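PDB 6OFT: probable zinc protease PqqL from Escherichia coli, which probably acts as a zinc-dependent endopeptidase of the M16 family, the crystallised chain being the first half of the periplasmic protein. Local coordinates for residues Tyr23-Asn33 and Gln373-Thr382; Ser42-Gly51 and Arg165-Leu174. All blocks are in the same frame, centred on the assembly; numbering follows the deposited sequence.

Overall arrangement
Both contacts rest on the N-terminal part of this half-protease, their centres 34 Å apart on opposite sides of the chain's centre and their nearest atoms about 15 Å apart. Interaction 1 brings the start of helix 378-391 and the residues leading into it against the connection between strands 19-24 and 31-38, which flank strand 199-205 in the six-stranded mixed sheet. Interaction 2 falls between those two segments in sequence: it joins the loop after strand 31-38 to the loop before helix 175-180. Strand 31-38 therefore runs from one contact toward the other. Interaction 2 borders helix 52-59, which carries two of the predicted zinc ligands, whereas interaction 1 ties a late helix to the sheet.

Interaction 1: Tyr23-Asn33 and Gln373-Thr382; sequences YPHAHPKDQVN and QAERDLRMLT. With PO4 (phosphate ion), chain D.
H25 and R376 meet where the connection between strands 19-24 and 31-38 of the mixed six-stranded sheet of the M16 α/β fold receives the start of helix 378-391. H25 NE2 donates to R376 O at 2.7 Å, while H25 ND1 on the same ring reaches O1 of a phosphate, probably from the crystallisation liquor, at 2.6 Å. Histidine suits this place because its two ring nitrogens can serve two partners at once; donating from both would suggest a protonated ring. L381 CD2 lies over one face of the imidazole, 3.9 Å from its centroid, a CH-pi contact. The same phosphate oxygen takes R376 NH2, and Q373 NE2 binds O2. R376 NH2 also donates to Y23 OH at 2.8 Å, with the hydroxyl in the guanidinium plane although ring and guanidinium stand 83° apart; that hydroxyl's strongest partner is D6, also by hydrogen bond. The bend in the arginine at chi3 (-74°) lets NE reach back to Q373 O, so one planar guanidinium serves phosphate, hydroxyl and carbonyl. L378 inserts its branched end between P28, Q31 and the N33 amide, and V204 of strand 199-205 also touches it. H27 lays its ring against E375 CA, which sits over one face. D377 suits the N-cap because its carboxylate can accept a helix-start N-H: OD2 takes M380 N. At the far end T382 OG1 gives its hydrogen to L378 O and accepts from N33 ND2 at 2.9 Å, the hydroxyl lying 16° out of the amide plane.

Interaction 2: Ser42-Gly51 and Arg165-Leu174; sequences SLQEEDNELG and RNLDREPIGL
S42 and L43 run alongside P171 and R169, and the two loops draw closest at G51 and G173, whose CA atoms are 3.6 Å apart. There L174 N donates to L50 O at 3.2 Å, from well above the carbonyl plane. Both glycines have positive phi (99° and 70°), which glycine adopts readily, and their bare CA atoms allow this approach. Two arginines of the 165-174 loop bind carbonyls of the other loop side-on. R165 uses NE and NH2 on L43 O, which lies in its guanidinium plane, with NE at 2.9 Å. R169 grips E45 O with the same two nitrogens, but both come from one face of the carbonyl, NE at 3.0 Å; its NH2 also forms a salt bridge with D47 OD1 at 2.8 Å. Turning at chi2 (-61°) folds R169 back over the S42 carbonyl toward E45. L50 CD2 packs on one face of the R169 guanidinium and R165 NE lies over the other; L50 CD1 meets L174 CG at 3.8 Å. S42 OG donates to R169 O at 2.7 Å. E45 OE1 accepts from G51 N and OE2 from A53 N, holding the start of helix 52-59, which carries the predicted zinc ligands H54 and H58. The I172 side chain is about 4 Å from that of H54. Side chains binding the other loop's backbone carbonyls thus largely fix the loops' relative position beside the predicted metal site.

Interaction 1: Tyr23-Asn33 and Gln373-Thr382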
loop_
_atom_site.group_PDB
_atom_site.type_symbol
_atom_site.label_atom_id
_atom_site.label_comp_id
_atom_site.label_asym_id
_atom_site.label_seq_id
_atom_site.Cartn_x
_atom_site.Cartn_y
_atom_site.Cartn_z
ATOM N N TYR A 23 -17.572 0.572 11.570
ATOM C CA TYR A 23 -18.281 0.213 10.355
ATOM C C TYR A 23 -18.970 -1.125 10.535
ATOM O O TYR A 23 -18.285 -2.110 10.820
ATOM C CB TYR A 23 -17.348 0.210 9.129
ATOM C CG TYR A 23 -18.116 0.221 7.823
ATOM C CD1 TYR A 23 -18.568 1.414 7.267
ATOM C CD2 TYR A 23 -18.437 -0.964 7.171
ATOM C CE1 TYR A 23 -19.328 1.427 6.099
ATOM C CE2 TYR A 23 -19.190 -0.964 5.995
ATOM C CZ TYR A 23 -19.629 0.236 5.459
ATOM O OH TYR A 23 -20.365 0.243 4.298
ATOM N N PRO A 24 -20.317 -1.192 10.364
ATOM C CA PRO A 24 -21.006 -2.488 10.518
ATOM C C PRO A 24 -20.790 -3.396 9.321
ATOM O O PRO A 24 -20.755 -2.916 8.192
ATOM C CB PRO A 24 -22.480 -2.093 10.656
ATOM C CG PRO A 24 -22.583 -0.776 9.947
ATOM C CD PRO A 24 -21.266 -0.102 10.018
ATOM N N HIS A 25 -20.637 -4.703 9.567
ATOM C CA HIS A 25 -20.472 -5.710 8.519
ATOM C C HIS A 25 -20.857 -7.076 9.067
ATOM O O HIS A 25 -20.509 -7.386 10.194
ATOM C CB HIS A 25 -19.050 -5.712 7.926
ATOM C CG HIS A 25 -18.991 -6.368 6.573
ATOM N ND1 HIS A 25 -19.715 -5.879 5.510
ATOM C CD2 HIS A 25 -18.319 -7.472 6.166
ATOM C CE1 HIS A 25 -19.451 -6.669 4.487
ATOM N NE2 HIS A 25 -18.628 -7.651 4.834
ATOM N N ALA A 26 -21.589 -7.878 8.305
ATOM C CA ALA A 26 -22.033 -9.188 8.807
ATOM C C ALA A 26 -21.664 -10.332 7.852
ATOM O O ALA A 26 -22.458 -11.238 7.616
ATOM C CB ALA A 26 -23.540 -9.161 9.079
ATOM N N HIS A 27 -20.441 -10.282 7.313
ATOM C CA HIS A 27 -19.889 -11.299 6.422
ATOM C C HIS A 27 -18.380 -11.443 6.755
ATOM O O HIS A 27 -17.569 -10.627 6.292
ATOM C CB HIS A 27 -20.143 -10.936 4.949
ATOM C CG HIS A 27 -19.770 -12.012 3.976
ATOM N ND1 HIS A 27 -18.609 -11.933 3.221
ATOM C CD2 HIS A 27 -20.415 -13.161 3.668
ATOM C CE1 HIS A 27 -18.599 -13.020 2.467
ATOM N NE2 HIS A 27 -19.655 -13.795 2.711
ATOM N N PRO A 28 -17.989 -12.408 7.635
ATOM C CA PRO A 28 -18.827 -13.423 8.300
ATOM C C PRO A 28 -19.650 -12.872 9.456
ATOM O O PRO A 28 -19.279 -11.876 10.083
ATOM C CB PRO A 28 -17.805 -14.484 8.758
ATOM C CG PRO A 28 -16.523 -13.763 8.901
ATOM C CD PRO A 28 -16.568 -12.551 8.004
ATOM N N LYS A 29 -20.789 -13.524 9.723
ATOM C CA LYS A 29 -21.683 -13.145 10.804
ATOM C C LYS A 29 -20.977 -13.336 12.139
ATOM O O LYS A 29 -20.189 -14.274 12.290
ATOM C CB LYS A 29 -22.944 -14.032 10.774
ATOM C CG LYS A 29 -24.253 -13.267 10.884
ATOM C CD LYS A 29 -24.780 -12.812 9.520
ATOM C CE LYS A 29 -26.017 -11.951 9.641
ATOM N NZ LYS A 29 -26.305 -11.228 8.372
ATOM N N ASP A 30 -21.291 -12.468 13.112
ATOM C CA ASP A 30 -20.777 -12.500 14.487
ATOM C C ASP A 30 -19.257 -12.417 14.579
ATOM O O ASP A 30 -18.675 -12.891 15.555
ATOM C CB ASP A 30 -21.313 -13.723 15.263
ATOM C CG ASP A 30 -22.814 -13.820 15.260
ATOM O OD1 ASP A 30 -23.476 -12.787 15.525
ATOM O OD2 ASP A 30 -23.333 -14.932 14.997
ATOM N N GLN A 31 -18.626 -11.777 13.587
ATOM C CA GLN A 31 -17.195 -11.558 13.563
ATOM C C GLN A 31 -16.931 -10.058 13.583
ATOM O O GLN A 31 -17.702 -9.293 13.017
ATOM C CB GLN A 31 -16.533 -12.218 12.338
ATOM C CG GLN A 31 -14.991 -12.348 12.466
ATOM C CD GLN A 31 -14.514 -13.426 13.422
ATOM O OE1 GLN A 31 -15.272 -14.283 13.880
ATOM N NE2 GLN A 31 -13.229 -13.426 13.732
ATOM N N VAL A 32 -15.849 -9.648 14.265
ATOM C CA VAL A 32 -15.413 -8.258 14.357
ATOM C C VAL A 32 -13.885 -8.175 14.284
ATOM O O VAL A 32 -13.189 -9.045 14.793
ATOM C CB VAL A 32 -15.976 -7.552 15.631
ATOM C CG1 VAL A 32 -15.357 -8.114 16.915
ATOM C CG2 VAL A 32 -15.796 -6.036 15.557
ATOM N N ASN A 33 -13.385 -7.122 13.638
ATOM C CA ASN A 33 -11.983 -6.771 13.575
ATOM C C ASN A 33 -11.823 -5.567 14.471
ATOM O O ASN A 33 -12.638 -4.631 14.423
ATOM C CB ASN A 33 -11.548 -6.436 12.153
ATOM C CG ASN A 33 -11.227 -7.635 11.311
ATOM O OD1 ASN A 33 -11.207 -8.779 11.778
ATOM N ND2 ASN A 33 -11.001 -7.397 10.035
ATOM N N GLN A 373 -22.566 -5.428 -1.686
ATOM C CA GLN A 373 -21.758 -4.829 -0.603
ATOM C C GLN A 373 -21.825 -5.565 0.734
ATOM O O GLN A 373 -20.826 -5.576 1.454
ATOM C CB GLN A 373 -22.018 -3.329 -0.404
ATOM C CG GLN A 373 -23.350 -2.920 0.222
ATOM C CD GLN A 373 -23.268 -1.441 0.531
ATOM O OE1 GLN A 373 -23.345 -0.614 -0.360
ATOM N NE2 GLN A 373 -23.042 -1.068 1.794
ATOM N N ALA A 374 -22.951 -6.214 1.051
ATOM C CA ALA A 374 -23.071 -6.966 2.307
ATOM C C ALA A 374 -22.113 -8.177 2.372
ATOM O O ALA A 374 -21.765 -8.620 3.465
ATOM C CB ALA A 374 -24.514 -7.411 2.520
ATOM N N GLU A 375 -21.648 -8.655 1.205
ATOM C CA GLU A 375 -20.765 -9.819 1.067
ATOM C C GLU A 375 -19.281 -9.484 0.876
ATOM O O GLU A 375 -18.496 -10.378 0.560
ATOM C CB GLU A 375 -21.264 -10.745 -0.068
ATOM C CG GLU A 375 -22.479 -11.583 0.309
ATOM C CD GLU A 375 -23.782 -10.832 0.503
ATOM O OE1 GLU A 375 -24.067 -9.906 -0.292
ATOM O OE2 GLU A 375 -24.515 -11.167 1.461
ATOM N N ARG A 376 -18.884 -8.226 1.101
ATOM C CA ARG A 376 -17.479 -7.820 0.977
ATOM C C ARG A 376 -16.578 -8.586 1.950
ATOM O O ARG A 376 -17.010 -8.935 3.045
ATOM C CB ARG A 376 -17.313 -6.320 1.246
ATOM C CG ARG A 376 -17.803 -5.431 0.123
ATOM C CD ARG A 376 -17.705 -3.969 0.527
ATOM N NE ARG A 376 -18.733 -3.589 1.500
ATOM C CZ ARG A 376 -18.907 -2.354 1.960
ATOM N NH1 ARG A 376 -18.127 -1.364 1.539
ATOM N NH2 ARG A 376 -19.853 -2.102 2.855
ATOM N N ASP A 377 -15.329 -8.840 1.545
ATOM C CA ASP A 377 -14.329 -9.496 2.381
ATOM C C ASP A 377 -14.042 -8.572 3.565
ATOM O O ASP A 377 -13.745 -7.390 3.357
ATOM C CB ASP A 377 -13.042 -9.740 1.575
ATOM C CG ASP A 377 -11.938 -10.348 2.404
ATOM O OD1 ASP A 377 -12.038 -11.543 2.733
ATOM O OD2 ASP A 377 -11.002 -9.617 2.759
ATOM N N LEU A 378 -14.197 -9.090 4.796
ATOM C CA LEU A 378 -14.016 -8.325 6.032
ATOM C C LEU A 378 -12.628 -7.693 6.140
ATOM O O LEU A 378 -12.508 -6.483 6.393
ATOM C CB LEU A 378 -14.348 -9.193 7.264
ATOM C CG LEU A 378 -14.233 -8.519 8.642
ATOM C CD1 LEU A 378 -15.205 -7.349 8.786
ATOM C CD2 LEU A 378 -14.424 -9.524 9.753
ATOM N N ARG A 379 -11.588 -8.512 5.925
ATOM C CA ARG A 379 -10.182 -8.096 5.955
ATOM C C ARG A 379 -9.900 -6.923 4.984
ATOM O O ARG A 379 -9.345 -5.904 5.401
ATOM C CB ARG A 379 -9.275 -9.311 5.662
ATOM C CG ARG A 379 -7.806 -8.938 5.459
ATOM C CD ARG A 379 -6.829 -9.909 6.078
ATOM N NE ARG A 379 -5.579 -9.216 6.408
ATOM C CZ ARG A 379 -5.289 -8.713 7.607
ATOM N NH1 ARG A 379 -6.140 -8.853 8.619
ATOM N NH2 ARG A 379 -4.137 -8.087 7.807
ATOM N N MET A 380 -10.296 -7.071 3.698
ATOM C CA MET A 380 -10.114 -6.068 2.647
ATOM C C MET A 380 -10.843 -4.762 2.988
ATOM O O MET A 380 -10.295 -3.686 2.790
ATOM C CB MET A 380 -10.569 -6.625 1.287
ATOM C CG MET A 380 -10.386 -5.652 0.120
ATOM S SD MET A 380 -8.712 -4.943 -0.046
ATOM C CE MET A 380 -7.732 -6.462 -0.384
ATOM N N LEU A 381 -12.070 -4.865 3.512
ATOM C CA LEU A 381 -12.861 -3.711 3.936
ATOM C C LEU A 381 -12.179 -3.006 5.128
ATOM O O LEU A 381 -12.081 -1.771 5.132
ATOM C CB LEU A 381 -14.290 -4.177 4.279
ATOM C CG LEU A 381 -15.259 -3.136 4.828
ATOM C CD1 LEU A 381 -15.493 -1.997 3.835
ATOM C CD2 LEU A 381 -16.571 -3.785 5.215
ATOM N N THR A 382 -11.654 -3.782 6.101
ATOM C CA THR A 382 -10.942 -3.194 7.258
ATOM C C THR A 382 -9.675 -2.457 6.789
ATOM O O THR A 382 -9.390 -1.350 7.273
ATOM C CB THR A 382 -10.639 -4.234 8.361
ATOM O OG1 THR A 382 -11.799 -5.024 8.592
ATOM C CG2 THR A 382 -10.213 -3.581 9.682
HETATM P P PO4 D . -22.605 -3.585 5.077
HETATM O O1 PO4 D . -21.120 -3.789 4.723
HETATM O O2 PO4 D . -23.359 -3.015 3.784
HETATM O O3 PO4 D . -23.298 -4.955 5.533
HETATM O O4 PO4 D . -22.684 -2.510 6.258
HETATM O O HOH W 1 -22.807 -7.585 5.814
HETATM O O HOH W 2 -15.344 -11.697 4.955
#

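Interaction 2: Ser42-Gly51 and Arg165-Leu174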
loop_
_atom_site.group_PDB
_atom_site.type_symbol
_atom_site.label_atom_id
_atom_site.label_comp_id
_atom_site.label_asym_id
_atom_site.label_seq_id
_atom_site.Cartn_x
_atom_site.Cartn_y
_atom_site.Cartn_z
ATOM N N SER A 42 8.316 3.798 10.674
ATOM C CA SER A 42 9.764 3.988 10.611
ATOM C C SER A 42 10.198 5.366 10.116
ATOM O O SER A 42 11.311 5.758 10.435
ATOM C CB SER A 42 10.404 2.905 9.749
ATOM O OG SER A 42 9.857 2.962 8.442
ATOM N N LEU A 43 9.361 6.093 9.319
ATOM C CA LEU A 43 9.775 7.410 8.790
ATOM C C LEU A 43 10.227 8.377 9.890
ATOM O O LEU A 43 11.183 9.125 9.695
ATOM C CB LEU A 43 8.687 8.090 7.931
ATOM C CG LEU A 43 8.256 7.446 6.603
ATOM C CD1 LEU A 43 7.109 8.192 6.000
ATOM C CD2 LEU A 43 9.377 7.368 5.610
ATOM N N GLN A 44 9.536 8.354 11.041
ATOM C CA GLN A 44 9.778 9.274 12.160
ATOM C C GLN A 44 10.986 8.966 13.021
ATOM O O GLN A 44 11.334 9.793 13.869
ATOM C CB GLN A 44 8.530 9.386 13.035
ATOM C CG GLN A 44 7.288 9.843 12.278
ATOM C CD GLN A 44 7.430 11.176 11.574
ATOM O OE1 GLN A 44 8.043 12.121 12.075
ATOM N NE2 GLN A 44 6.845 11.278 10.390
ATOM N N GLU A 45 11.635 7.806 12.814
ATOM C CA GLU A 45 12.810 7.394 13.580
ATOM C C GLU A 45 13.987 8.348 13.379
ATOM O O GLU A 45 14.264 8.771 12.251
ATOM C CB GLU A 45 13.256 5.987 13.163
ATOM C CG GLU A 45 12.290 4.861 13.503
ATOM C CD GLU A 45 12.638 3.528 12.865
ATOM O OE1 GLU A 45 13.482 3.496 11.939
ATOM O OE2 GLU A 45 12.067 2.505 13.303
ATOM N N GLU A 46 14.709 8.650 14.474
ATOM C CA GLU A 46 15.927 9.462 14.417
ATOM C C GLU A 46 17.049 8.563 13.879
ATOM O O GLU A 46 16.876 7.339 13.834
ATOM C CB GLU A 46 16.277 10.026 15.811
ATOM C CG GLU A 46 15.305 11.079 16.338
ATOM C CD GLU A 46 15.002 12.273 15.446
ATOM O OE1 GLU A 46 15.912 12.745 14.726
ATOM O OE2 GLU A 46 13.841 12.742 15.478
ATOM N N ASP A 47 18.195 9.153 13.462
ATOM C CA ASP A 47 19.352 8.416 12.920
ATOM C C ASP A 47 19.871 7.284 13.836
ATOM O O ASP A 47 20.421 6.299 13.348
ATOM C CB ASP A 47 20.493 9.388 12.548
ATOM C CG ASP A 47 20.213 10.286 11.343
ATOM O OD1 ASP A 47 19.124 10.144 10.726
ATOM O OD2 ASP A 47 21.083 11.126 11.015
ATOM N N ASN A 48 19.665 7.412 15.148
ATOM C CA ASN A 48 20.084 6.413 16.127
ATOM C C ASN A 48 18.917 5.489 16.556
ATOM O O ASN A 48 19.035 4.780 17.557
ATOM C CB ASN A 48 20.725 7.116 17.336
ATOM C CG ASN A 48 19.753 7.908 18.184
ATOM O OD1 ASN A 48 18.801 8.521 17.692
ATOM N ND2 ASN A 48 19.979 7.911 19.487
ATOM N N GLU A 49 17.798 5.499 15.794
ATOM C CA GLU A 49 16.596 4.709 16.087
ATOM C C GLU A 49 16.160 3.793 14.944
ATOM O O GLU A 49 14.990 3.409 14.902
ATOM C CB GLU A 49 15.419 5.643 16.439
ATOM C CG GLU A 49 15.548 6.415 17.744
ATOM C CD GLU A 49 14.397 7.367 18.017
ATOM O OE1 GLU A 49 13.852 7.955 17.057
ATOM O OE2 GLU A 49 14.041 7.536 19.203
ATOM N N LEU A 50 17.059 3.439 14.024
ATOM C CA LEU A 50 16.710 2.634 12.842
ATOM C C LEU A 50 16.222 1.206 13.180
ATOM O O LEU A 50 17.013 0.330 13.539
ATOM C CB LEU A 50 17.848 2.628 11.809
ATOM C CG LEU A 50 18.399 4.025 11.441
ATOM C CD1 LEU A 50 19.585 3.928 10.520
ATOM C CD2 LEU A 50 17.324 4.940 10.887
ATOM N N GLY A 51 14.903 1.016 13.037
ATOM C CA GLY A 51 14.202 -0.239 13.324
ATOM C C GLY A 51 13.518 -0.266 14.682
ATOM O O GLY A 51 13.005 -1.307 15.106
ATOM N N ARG A 165 12.205 10.063 2.005
ATOM C CA ARG A 165 12.673 9.747 3.362
ATOM C C ARG A 165 12.638 8.191 3.528
ATOM O O ARG A 165 13.465 7.627 4.250
ATOM C CB ARG A 165 11.798 10.471 4.407
ATOM C CG ARG A 165 11.989 10.040 5.855
ATOM C CD ARG A 165 13.306 10.456 6.475
ATOM N NE ARG A 165 13.194 10.359 7.925
ATOM C CZ ARG A 165 14.014 10.938 8.792
ATOM N NH1 ARG A 165 15.050 11.651 8.364
ATOM N NH2 ARG A 165 13.799 10.822 10.092
ATOM N N ASN A 166 11.701 7.524 2.803
ATOM C CA ASN A 166 11.497 6.070 2.726
ATOM C C ASN A 166 12.780 5.330 2.363
ATOM O O ASN A 166 13.000 4.214 2.849
ATOM C CB ASN A 166 10.404 5.743 1.682
ATOM C CG ASN A 166 9.083 6.396 1.992
ATOM O OD1 ASN A 166 8.952 7.615 1.946
ATOM N ND2 ASN A 166 8.077 5.604 2.341
ATOM N N LEU A 167 13.630 5.946 1.503
ATOM C CA LEU A 167 14.902 5.350 1.086
ATOM C C LEU A 167 15.797 5.052 2.314
ATOM O O LEU A 167 16.377 3.981 2.411
ATOM C CB LEU A 167 15.621 6.273 0.068
ATOM C CG LEU A 167 17.034 5.847 -0.435
ATOM C CD1 LEU A 167 16.956 4.638 -1.387
ATOM C CD2 LEU A 167 17.743 7.017 -1.130
ATOM N N ASP A 168 15.852 5.977 3.260
ATOM C CA ASP A 168 16.683 5.875 4.463
ATOM C C ASP A 168 15.986 5.240 5.688
ATOM O O ASP A 168 16.588 5.192 6.770
ATOM C CB ASP A 168 17.170 7.293 4.822
ATOM C CG ASP A 168 18.019 7.913 3.724
ATOM O OD1 ASP A 168 19.121 7.393 3.465
ATOM O OD2 ASP A 168 17.570 8.911 3.116
ATOM N N ARG A 169 14.723 4.797 5.532
ATOM C CA ARG A 169 13.911 4.306 6.644
ATOM C C ARG A 169 13.155 2.988 6.392
ATOM O O ARG A 169 11.972 2.894 6.733
ATOM C CB ARG A 169 12.928 5.408 7.103
ATOM C CG ARG A 169 13.584 6.650 7.741
ATOM C CD ARG A 169 14.368 6.285 9.000
ATOM N NE ARG A 169 14.953 7.442 9.678
ATOM C CZ ARG A 169 16.146 7.955 9.396
ATOM N NH1 ARG A 169 16.880 7.445 8.415
ATOM N NH2 ARG A 169 16.610 8.989 10.085
ATOM N N GLU A 170 13.850 1.941 5.904
ATOM C CA GLU A 170 13.230 0.614 5.733
ATOM C C GLU A 170 12.797 0.113 7.147
ATOM O O GLU A 170 13.594 0.215 8.090
ATOM C CB GLU A 170 14.213 -0.371 5.088
ATOM C CG GLU A 170 13.531 -1.481 4.306
ATOM C CD GLU A 170 14.334 -2.761 4.142
ATOM O OE1 GLU A 170 15.585 -2.702 4.176
ATOM O OE2 GLU A 170 13.705 -3.830 3.976
ATOM N N PRO A 171 11.530 -0.348 7.329
ATOM C CA PRO A 171 11.051 -0.690 8.689
ATOM C C PRO A 171 11.911 -1.651 9.531
ATOM O O PRO A 171 12.014 -1.425 10.733
ATOM C CB PRO A 171 9.648 -1.249 8.439
ATOM C CG PRO A 171 9.197 -0.561 7.189
ATOM C CD PRO A 171 10.434 -0.445 6.334
ATOM N N ILE A 172 12.554 -2.669 8.942
ATOM C CA ILE A 172 13.408 -3.596 9.710
ATOM C C ILE A 172 14.586 -2.865 10.426
ATOM O O ILE A 172 15.056 -3.339 11.463
ATOM C CB ILE A 172 13.899 -4.812 8.852
ATOM C CG1 ILE A 172 14.542 -5.928 9.716
ATOM C CG2 ILE A 172 14.850 -4.381 7.715
ATOM C CD1 ILE A 172 13.551 -6.816 10.575
ATOM N N GLY A 173 15.030 -1.739 9.859
ATOM C CA GLY A 173 16.131 -0.946 10.390
ATOM C C GLY A 173 17.487 -1.618 10.252
ATOM O O GLY A 173 17.732 -2.338 9.277
ATOM N N LEU A 174 18.379 -1.376 11.234
ATOM C CA LEU A 174 19.749 -1.913 11.257
ATOM C C LEU A 174 19.897 -2.929 12.365
ATOM O O LEU A 174 19.433 -2.676 13.474
ATOM C CB LEU A 174 20.790 -0.803 11.484
ATOM C CG LEU A 174 20.874 0.401 10.540
ATOM C CD1 LEU A 174 22.153 1.192 10.833
ATOM C CD2 LEU A 174 20.892 -0.013 9.056
HETATM O O HOH W 3 10.836 0.295 12.361
HETATM O O HOH W 4 14.570 2.423 9.490
HETATM O O HOH W 5 15.493 12.622 11.385
HETATM O O HOH W 6 13.507 -3.712 13.764
#